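Vlm2 (PDB 6ECC) forms the alpha/beta-hydrolase-type thioesterase domain of a multidomain nonribosomal peptide synthetase that probably carries phosphopantetheine. Local coordinates at residues I41-P46 with G65-V70. Residues are numbered along the deposited sequence; the frame is centred on the assembly and turned at random.
Sequences IVFAPP and GEIHGV
Ile-41, Phe-43 and Ile-67 share one face of a parallel strand pair, and the two branches of Ile-67 divide the work. Its CD1 runs alongside Ile-41, pointing the same way, with the two CD1 atoms 3.7 Å apart; chi2 of -68° folds that methyl toward its neighbour. Its CG2, set anti to the backbone N by a chi1 of -56°, meets the edge of the Phe-43 ring, 3.8 Å from CE2. Ile-41 CG2 lies over the centre of one face of the Phe-43 ring, 3.7 Å from its plane, and helix 55-60 packs against this side of the sheet through Leu-57 and Ala-58. Cut back to an alanine, Ile-67 would probably lose both contacts at once, leaving Ile-41 CD1 and the Phe-43 ring edge without the branch that each touches. On the other face the side chains of Val-42 and Val-70 pass each other at a slant, CG1 of the first 3.8 Å from CG2 of the second, under helix 86-97.

The backbone ladder fixes this register. His-68 bonds strand 41-43 through both its N, which donates to Ile-41 O (2.8 Å, 172° at the hydrogen), and its O, which accepts from Phe-43 N (2.8 Å). Ile-41 N to Glu-66 O and Val-70 N to Phe-43 O extend the series. Beyond it, the Pro-45 ring meets Val-70 O, 3.2 Å from CD, a buried carbonyl without a hydrogen-bonding partner. The pair thus closes a beta-alpha-beta unit of the alpha/beta-hydrolase sheet: four bonds join the facing backbones, Val-42 and Ile-67 bond neighbours on the far sides, and apolar contacts form on each face.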
loop_
_atom_site.group_PDB
_atom_site.type_symbol
_atom_site.label_atom_id
_atom_site.label_comp_id
_atom_site.label_asym_id
_atom_site.label_seq_id
_atom_site.Cartn_x
_atom_site.Cartn_y
_atom_site.Cartn_z
ATOM N N ILE A 41 -0.704 -5.084 -9.565
ATOM C CA ILE A 41 -0.959 -4.600 -8.209
ATOM C C ILE A 41 -1.029 -3.087 -8.262
ATOM O O ILE A 41 -0.200 -2.436 -8.936
ATOM C CB ILE A 41 0.106 -4.997 -7.184
ATOM C CG1 ILE A 41 0.439 -6.471 -7.171
ATOM C CG2 ILE A 41 -0.297 -4.551 -5.774
ATOM C CD1 ILE A 41 1.718 -6.739 -6.313
ATOM N N VAL A 42 -2.029 -2.511 -7.565
ATOM C CA VAL A 42 -2.080 -1.075 -7.279
ATOM C C VAL A 42 -1.851 -0.921 -5.784
ATOM O O VAL A 42 -2.701 -1.361 -4.985
ATOM C CB VAL A 42 -3.432 -0.433 -7.655
ATOM C CG1 VAL A 42 -3.444 1.056 -7.311
ATOM C CG2 VAL A 42 -3.699 -0.597 -9.173
ATOM N N PHE A 43 -0.749 -0.254 -5.404
ATOM C CA PHE A 43 -0.469 0.037 -4.006
ATOM C C PHE A 43 -1.001 1.403 -3.568
ATOM O O PHE A 43 -0.773 2.412 -4.250
ATOM C CB PHE A 43 1.029 0.010 -3.759
ATOM C CG PHE A 43 1.663 -1.378 -3.776
ATOM C CD1 PHE A 43 1.424 -2.208 -2.725
ATOM C CD2 PHE A 43 2.460 -1.804 -4.811
ATOM C CE1 PHE A 43 1.962 -3.497 -2.708
ATOM C CE2 PHE A 43 3.057 -3.074 -4.786
ATOM C CZ PHE A 43 2.805 -3.904 -3.717
ATOM N N ALA A 44 -1.665 1.429 -2.445
ATOM C CA ALA A 44 -2.128 2.671 -1.814
ATOM C C ALA A 44 -1.039 3.205 -0.895
ATOM O O ALA A 44 -0.324 2.409 -0.247
ATOM C CB ALA A 44 -3.374 2.422 -1.015
ATOM N N PRO A 45 -0.863 4.527 -0.796
ATOM C CA PRO A 45 0.270 5.065 -0.081
ATOM C C PRO A 45 0.056 5.082 1.428
ATOM O O PRO A 45 -1.056 5.341 1.919
ATOM C CB PRO A 45 0.395 6.514 -0.622
ATOM C CG PRO A 45 -1.018 6.914 -0.985
ATOM C CD PRO A 45 -1.623 5.562 -1.499
ATOM N N PRO A 46 1.134 4.920 2.190
ATOM C CA PRO A 46 1.053 5.109 3.647
ATOM C C PRO A 46 1.044 6.589 4.003
ATOM O O PRO A 46 1.001 7.463 3.107
ATOM C CB PRO A 46 2.323 4.442 4.134
ATOM C CG PRO A 46 3.312 4.664 3.035
ATOM C CD PRO A 46 2.515 4.671 1.751
ATOM N N GLY A 65 2.606 -8.415 -13.590
ATOM C CA GLY A 65 2.688 -7.582 -14.777
ATOM C C GLY A 65 2.923 -6.132 -14.373
ATOM O O GLY A 65 4.045 -5.697 -14.147
ATOM N N GLU A 66 1.851 -5.367 -14.335
ATOM C CA GLU A 66 1.912 -3.919 -14.135
ATOM C C GLU A 66 1.786 -3.634 -12.648
ATOM O O GLU A 66 0.781 -4.031 -12.033
ATOM C CB GLU A 66 0.748 -3.266 -14.866
ATOM C CG GLU A 66 0.810 -3.417 -16.401
ATOM C CD GLU A 66 -0.280 -2.597 -17.102
ATOM O OE1 GLU A 66 -0.278 -2.597 -18.340
ATOM O OE2 GLU A 66 -1.151 -1.984 -16.417
ATOM N N ILE A 67 2.752 -2.900 -12.085
ATOM C CA ILE A 67 2.697 -2.516 -10.670
ATOM C C ILE A 67 2.572 -1.011 -10.650
ATOM O O ILE A 67 3.450 -0.318 -11.172
ATOM C CB ILE A 67 3.967 -2.930 -9.909
ATOM C CG1 ILE A 67 4.285 -4.434 -10.007
ATOM C CG2 ILE A 67 3.808 -2.541 -8.457
ATOM C CD1 ILE A 67 3.305 -5.257 -9.294
ATOM N N HIS A 68 1.526 -0.517 -10.037
ATOM C CA HIS A 68 1.326 0.896 -9.876
ATOM C C HIS A 68 1.229 1.262 -8.406
ATOM O O HIS A 68 0.983 0.432 -7.554
ATOM C CB HIS A 68 0.018 1.347 -10.515
ATOM C CG HIS A 68 -0.051 1.199 -12.004
ATOM N ND1 HIS A 68 -0.586 0.093 -12.637
ATOM C CD2 HIS A 68 0.269 2.078 -12.989
ATOM C CE1 HIS A 68 -0.567 0.288 -13.946
ATOM N NE2 HIS A 68 -0.047 1.480 -14.188
ATOM N N GLY A 69 1.449 2.542 -8.120
ATOM C CA GLY A 69 1.111 3.102 -6.810
ATOM C C GLY A 69 0.273 4.342 -7.050
ATOM O O GLY A 69 0.370 4.958 -8.099
ATOM N N VAL A 70 -0.566 4.687 -6.071
ATOM C CA VAL A 70 -1.313 5.925 -6.111
ATOM C C VAL A 70 -0.570 6.945 -5.264
ATOM O O VAL A 70 -0.226 6.691 -4.094
ATOM C CB VAL A 70 -2.759 5.745 -5.611
ATOM C CG1 VAL A 70 -3.453 7.102 -5.667
ATOM C CG2 VAL A 70 -3.424 4.788 -6.467
#